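Local coordinates for CBS domain protein (Shewanella oneidensis, PDB 3LHH) that binds adenosine monophosphate through its paired CBS domains, which form one part of a larger, probably membrane-embedded protein of the CorC/HlyC and CNNM families, at residues Cys116-Asn121 / Val140-Glu145; Met88-Ile92 / Leu112-Cys116. One frame throughout, in Å; residues are numbered along the deposited sequence.

Interaction 1 (Cys116-Asn121 / Val140-Glu145); sequences CNFVPN and VFVVDE
Two extended segments run side by side in parallel, strand 117-120 against strand 140-143, their axes approaching to 4.6 Å with a signed crossing angle of -37°. The CA register pairs F118 with F141 (4.6 Å), V119 with V142 (5.0 Å) and P120 with V143 (5.2 Å). Four backbone hydrogen bonds fix it, alternating in direction as a parallel ladder requires: F141 N to N117 O (2.9 Å), V119 N to F141 O (2.8 Å), V143 N to V119 O (3.0 Å) and, more bent at 137°, N121 N to V143 O (2.8 Å). The proline, lacking an amide hydrogen, sits where its nitrogen faces away from this ladder. Helix 125-135 connects the strands, completing the beta-alpha-beta unit of the second CBS domain, with 117-120 at the edge of the sheet and 149-154 antiparallel on the far flank of 139-143. Side chains alternate between the faces. On one, V119 (m) meets V142 (t), CG2 to CG2 at 3.9 Å, beneath helix 125-135, where H131 touches V119 and V140. On the other, F118 and F141, both m at chi1, form an oblique pair with centroids 5.5 Å apart and planes at 43°; F118 CD2 also lies 3.7 Å from V143 CG1. C116 (p) brings CB to 3.2 Å from F141 CE2, at the ring edge, and its SG stands 4.9 Å from that ring's centroid, a Cys sulfur-aromatic contact. Past the ladder, N121 CB rests 3.7 Å from V142 CG1, while D144 OD1 accepts hydrogen bonds from the backbone of Y146 and D148.

Interaction 2 (Met88-Ile92 / Leu112-Cys116); sequences MVGII and LVKNC
C116, with chi1 at p, lays its thiol against the backbone of G90, SG to CA at 3.7 Å, and its CB lies 3.9 Å from I91 CD1. G90 itself adopts phi/psi of 157/-145; an ideal CB there would lie 2.3 Å from K114 O and 2.5 Å from V113 CG1, besides jamming against the preceding carbonyl, so the glycine is required by both backbone and neighbours. V89 and G90 together face V80 of strand 77-81, forming a classic beta bulge in strand 88-93. Segment 112-116 has no regular secondary structure and runs with its end-to-end direction 130° from that of 88-92. I91 and K114 make a single antiparallel hydrogen-bonded bridge, CA to CA 5.2 Å: I91 N donates to K114 O (3.0 Å, 142°) and K114 N to I91 O (2.8 Å, 170°). A CA-H...O contact, G90 CA to K114 O at 3.3 Å, adds to the same carbonyl. V113, t at chi1, fits between neighbours of the strand, its CG1 4.0 Å from V89 CG1 and its CG2 3.7 Å from I92 CD1. I92 departs from the usual wells (chi1 -120°, chi2 125°) and brings CG1 to 3.8 Å from L112 CB. The L112 side chain also touches Q96 and E100 of helix 94-102, whereas the end of K114 leads away from the strand. The bridge thus joins an outermost strand of the 57-58/77-81/88-93 sheet to the loop, within the second CBS repeat, that leads into strand 117-120, as expected of a CBS pair, or Bateman module.

C116 belongs to both contacts: in interaction 2 it ends the loop that lies along strand 88-93, in interaction 1 it leads into strand 117-120. Their centres are 14 Å apart, yet they touch directly through F141, whose CE2 lies 3.5 Å from M88 CG and whose CZ lies 3.9 Å from I91 CG1; F118 CZ adds an approach of 4.0 Å to M88 CB. These apolar contacts join strand 88-93 of the one sheet to strands 117-120 and 139-143 of the other. Bound AMP lies about 8 Å from the side chains of both F141 and I91, so neither touches the nucleotide, but the I91 side chain is about 4 Å from the AMP-binding R77 side chain.

Interaction 1 (Cys116-Asn121 / Val140-Glu145)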
loop_
_atom_site.group_PDB
_atom_site.type_symbol
_atom_site.label_atom_id
_atom_site.label_comp_id
_atom_site.label_asym_id
_atom_site.label_seq_id
_atom_site.Cartn_x
_atom_site.Cartn_y
_atom_site.Cartn_z
ATOM N N CYS A 116 -7.763 3.285 -1.326
ATOM C CA CYS A 116 -7.016 2.111 -1.732
ATOM C C CYS A 116 -7.937 1.174 -2.488
ATOM O O CYS A 116 -9.096 0.995 -2.103
ATOM C CB CYS A 116 -6.490 1.394 -0.490
ATOM S SG CYS A 116 -7.799 0.758 0.604
ATOM N N ASN A 117 -7.436 0.576 -3.564
ATOM C CA ASN A 117 -8.236 -0.395 -4.294
ATOM C C ASN A 117 -7.866 -1.826 -3.973
ATOM O O ASN A 117 -6.703 -2.150 -3.777
ATOM C CB ASN A 117 -8.181 -0.139 -5.798
ATOM C CG ASN A 117 -8.983 1.071 -6.196
ATOM O OD1 ASN A 117 -9.912 1.473 -5.487
ATOM N ND2 ASN A 117 -8.628 1.674 -7.322
ATOM N N PHE A 118 -8.876 -2.672 -3.901
ATOM C CA PHE A 118 -8.688 -4.094 -3.697
ATOM C C PHE A 118 -8.963 -4.840 -4.996
ATOM O O PHE A 118 -9.817 -4.437 -5.776
ATOM C CB PHE A 118 -9.645 -4.591 -2.625
ATOM C CG PHE A 118 -9.358 -4.041 -1.263
ATOM C CD1 PHE A 118 -9.853 -2.803 -0.883
ATOM C CD2 PHE A 118 -8.605 -4.770 -0.356
ATOM C CE1 PHE A 118 -9.599 -2.296 0.375
ATOM C CE2 PHE A 118 -8.349 -4.278 0.914
ATOM C CZ PHE A 118 -8.841 -3.033 1.281
ATOM N N VAL A 119 -8.236 -5.928 -5.218
ATOM C CA VAL A 119 -8.501 -6.800 -6.344
ATOM C C VAL A 119 -8.416 -8.259 -5.917
ATOM O O VAL A 119 -7.690 -8.590 -4.981
ATOM C CB VAL A 119 -7.511 -6.545 -7.467
ATOM C CG1 VAL A 119 -7.654 -5.109 -7.966
ATOM C CG2 VAL A 119 -6.095 -6.838 -6.989
ATOM N N PRO A 120 -9.162 -9.142 -6.603
ATOM C CA PRO A 120 -9.119 -10.566 -6.269
ATOM C C PRO A 120 -7.787 -11.166 -6.674
ATOM O O PRO A 120 -7.188 -10.730 -7.657
ATOM C CB PRO A 120 -10.216 -11.177 -7.162
ATOM C CG PRO A 120 -10.880 -10.027 -7.872
ATOM C CD PRO A 120 -9.952 -8.874 -7.816
ATOM N N ASN A 121 -7.337 -12.179 -5.947
ATOM C CA ASN A 121 -6.124 -12.892 -6.320
ATOM C C ASN A 121 -6.322 -13.762 -7.563
ATOM O O ASN A 121 -5.404 -14.462 -7.998
ATOM C CB ASN A 121 -5.602 -13.732 -5.150
ATOM C CG ASN A 121 -6.444 -14.981 -4.879
ATOM O OD1 ASN A 121 -7.553 -15.138 -5.394
ATOM N ND2 ASN A 121 -5.908 -15.875 -4.049
ATOM N N VAL A 140 -1.939 -1.545 -5.167
ATOM C CA VAL A 140 -3.245 -2.199 -5.026
ATOM C C VAL A 140 -3.143 -3.346 -4.027
ATOM O O VAL A 140 -2.091 -3.989 -3.902
ATOM C CB VAL A 140 -3.795 -2.761 -6.360
ATOM C CG1 VAL A 140 -3.963 -1.658 -7.403
ATOM C CG2 VAL A 140 -2.894 -3.869 -6.877
ATOM N N PHE A 141 -4.232 -3.589 -3.305
ATOM C CA PHE A 141 -4.295 -4.681 -2.345
ATOM C C PHE A 141 -4.964 -5.906 -2.959
ATOM O O PHE A 141 -5.955 -5.799 -3.678
ATOM C CB PHE A 141 -5.038 -4.246 -1.085
ATOM C CG PHE A 141 -4.379 -3.103 -0.359
ATOM C CD1 PHE A 141 -3.068 -3.210 0.093
ATOM C CD2 PHE A 141 -5.066 -1.925 -0.120
ATOM C CE1 PHE A 141 -2.460 -2.152 0.756
ATOM C CE2 PHE A 141 -4.461 -0.870 0.555
ATOM C CZ PHE A 141 -3.161 -0.980 0.984
ATOM N N VAL A 142 -4.417 -7.072 -2.653
ATOM C CA VAL A 142 -4.913 -8.321 -3.189
ATOM C C VAL A 142 -5.538 -9.182 -2.090
ATOM O O VAL A 142 -4.931 -9.387 -1.038
ATOM C CB VAL A 142 -3.772 -9.094 -3.852
ATOM C CG1 VAL A 142 -4.295 -10.388 -4.463
ATOM C CG2 VAL A 142 -3.096 -8.221 -4.916
ATOM N N VAL A 143 -6.754 -9.673 -2.334
ATOM C CA VAL A 143 -7.456 -10.520 -1.367
ATOM C C VAL A 143 -7.709 -11.906 -1.951
ATOM O O VAL A 143 -7.772 -12.059 -3.171
ATOM C CB VAL A 143 -8.823 -9.918 -0.948
ATOM C CG1 VAL A 143 -8.639 -8.491 -0.454
ATOM C CG2 VAL A 143 -9.809 -9.960 -2.123
ATOM N N ASP A 144 -7.850 -12.909 -1.085
ATOM C CA ASP A 144 -8.230 -14.254 -1.532
ATOM C C ASP A 144 -9.750 -14.403 -1.597
ATOM O O ASP A 144 -10.488 -13.418 -1.501
ATOM C CB ASP A 144 -7.586 -15.358 -0.669
ATOM C CG ASP A 144 -7.987 -15.281 0.812
ATOM O OD1 ASP A 144 -9.059 -14.716 1.141
ATOM O OD2 ASP A 144 -7.217 -15.804 1.652
ATOM N N GLU A 145 -10.216 -15.637 -1.763
ATOM C CA GLU A 145 -11.647 -15.899 -1.913
ATOM C C GLU A 145 -12.456 -15.655 -0.630
ATOM O O GLU A 145 -13.664 -15.457 -0.697
ATOM C CB GLU A 145 -11.893 -17.314 -2.453
ATOM C CG GLU A 145 -10.646 -18.010 -2.978
ATOM C CD GLU A 145 -9.675 -18.367 -1.863
ATOM O OE1 GLU A 145 -8.469 -18.070 -2.010
ATOM O OE2 GLU A 145 -10.121 -18.931 -0.835
#

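Interaction 2 (Met88-Ile92 / Leu112-Cys116)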
loop_
_atom_site.group_PDB
_atom_site.type_symbol
_atom_site.label_atom_id
_atom_site.label_comp_id
_atom_site.label_asym_id
_atom_site.label_seq_id
_atom_site.Cartn_x
_atom_site.Cartn_y
_atom_site.Cartn_z
HETATM N N MSE A 88 -7.916 -2.507 6.605
HETATM C CA MSE A 88 -7.210 -1.487 5.839
HETATM C C MSE A 88 -8.111 -0.295 5.573
HETATM O O MSE A 88 -9.232 -0.450 5.105
HETATM C CB MSE A 88 -6.748 -2.053 4.500
HETATM C CG MSE A 88 -5.618 -1.272 3.885
HETATM SE SE MSE A 88 -4.070 -1.664 4.946
HETATM C CE MSE A 88 -3.731 -3.433 4.248
ATOM N N VAL A 89 -7.619 0.899 5.850
ATOM C CA VAL A 89 -8.429 2.084 5.615
ATOM C C VAL A 89 -7.994 2.845 4.354
ATOM O O VAL A 89 -8.789 3.578 3.772
ATOM C CB VAL A 89 -8.434 3.007 6.845
ATOM C CG1 VAL A 89 -9.041 4.344 6.504
ATOM C CG2 VAL A 89 -9.223 2.359 7.973
ATOM N N GLY A 90 -6.738 2.657 3.938
ATOM C CA GLY A 90 -6.189 3.338 2.775
ATOM C C GLY A 90 -4.664 3.420 2.792
ATOM O O GLY A 90 -3.981 2.532 3.281
ATOM N N ILE A 91 -4.135 4.516 2.276
ATOM C CA ILE A 91 -2.715 4.615 1.984
ATOM C C ILE A 91 -2.251 6.035 2.258
ATOM O O ILE A 91 -3.025 6.981 2.131
ATOM C CB ILE A 91 -2.452 4.275 0.504
ATOM C CG1 ILE A 91 -2.636 2.783 0.249
ATOM C CG2 ILE A 91 -1.063 4.688 0.077
ATOM C CD1 ILE A 91 -2.791 2.475 -1.231
ATOM N N ILE A 92 -0.988 6.183 2.636
ATOM C CA ILE A 92 -0.452 7.492 2.970
ATOM C C ILE A 92 0.854 7.677 2.227
ATOM O O ILE A 92 1.645 6.735 2.091
ATOM C CB ILE A 92 -0.229 7.616 4.498
ATOM C CG1 ILE A 92 -1.063 8.763 5.059
ATOM C CG2 ILE A 92 1.226 7.826 4.846
ATOM C CD1 ILE A 92 -1.976 8.335 6.185
ATOM N N LEU A 112 -4.742 12.412 6.067
ATOM C CA LEU A 112 -3.872 12.241 4.915
ATOM C C LEU A 112 -4.152 10.930 4.184
ATOM O O LEU A 112 -3.536 10.644 3.161
ATOM C CB LEU A 112 -2.395 12.331 5.317
ATOM C CG LEU A 112 -1.893 13.699 5.797
ATOM C CD1 LEU A 112 -2.497 14.026 7.153
ATOM C CD2 LEU A 112 -0.376 13.737 5.869
ATOM N N VAL A 113 -5.082 10.134 4.696
ATOM C CA VAL A 113 -5.332 8.837 4.091
ATOM C C VAL A 113 -5.963 9.009 2.716
ATOM O O VAL A 113 -6.902 9.778 2.556
ATOM C CB VAL A 113 -6.262 7.985 4.966
ATOM C CG1 VAL A 113 -6.564 6.646 4.288
ATOM C CG2 VAL A 113 -5.648 7.775 6.334
ATOM N N LYS A 114 -5.442 8.298 1.723
ATOM C CA LYS A 114 -6.027 8.313 0.385
ATOM C C LYS A 114 -6.609 6.940 0.105
ATOM O O LYS A 114 -6.217 5.951 0.744
ATOM C CB LYS A 114 -4.970 8.650 -0.667
ATOM C CG LYS A 114 -4.089 9.845 -0.313
ATOM C CD LYS A 114 -4.900 11.130 -0.229
ATOM C CE LYS A 114 -4.052 12.299 0.245
ATOM N NZ LYS A 114 -4.853 13.556 0.327
ATOM N N ASN A 115 -7.536 6.875 -0.845
ATOM C CA ASN A 115 -8.257 5.637 -1.124
ATOM C C ASN A 115 -7.380 4.511 -1.645
ATOM O O ASN A 115 -6.405 4.742 -2.335
ATOM C CB ASN A 115 -9.400 5.873 -2.118
ATOM C CG ASN A 115 -10.121 4.585 -2.477
ATOM O OD1 ASN A 115 -10.575 3.854 -1.594
ATOM N ND2 ASN A 115 -10.215 4.289 -3.773
ATOM N N CYS A 116 -7.763 3.285 -1.326
ATOM C CA CYS A 116 -7.016 2.111 -1.732
ATOM C C CYS A 116 -7.937 1.174 -2.488
ATOM O O CYS A 116 -9.096 0.995 -2.103
ATOM C CB CYS A 116 -6.490 1.394 -0.490
ATOM S SG CYS A 116 -7.799 0.758 0.604
#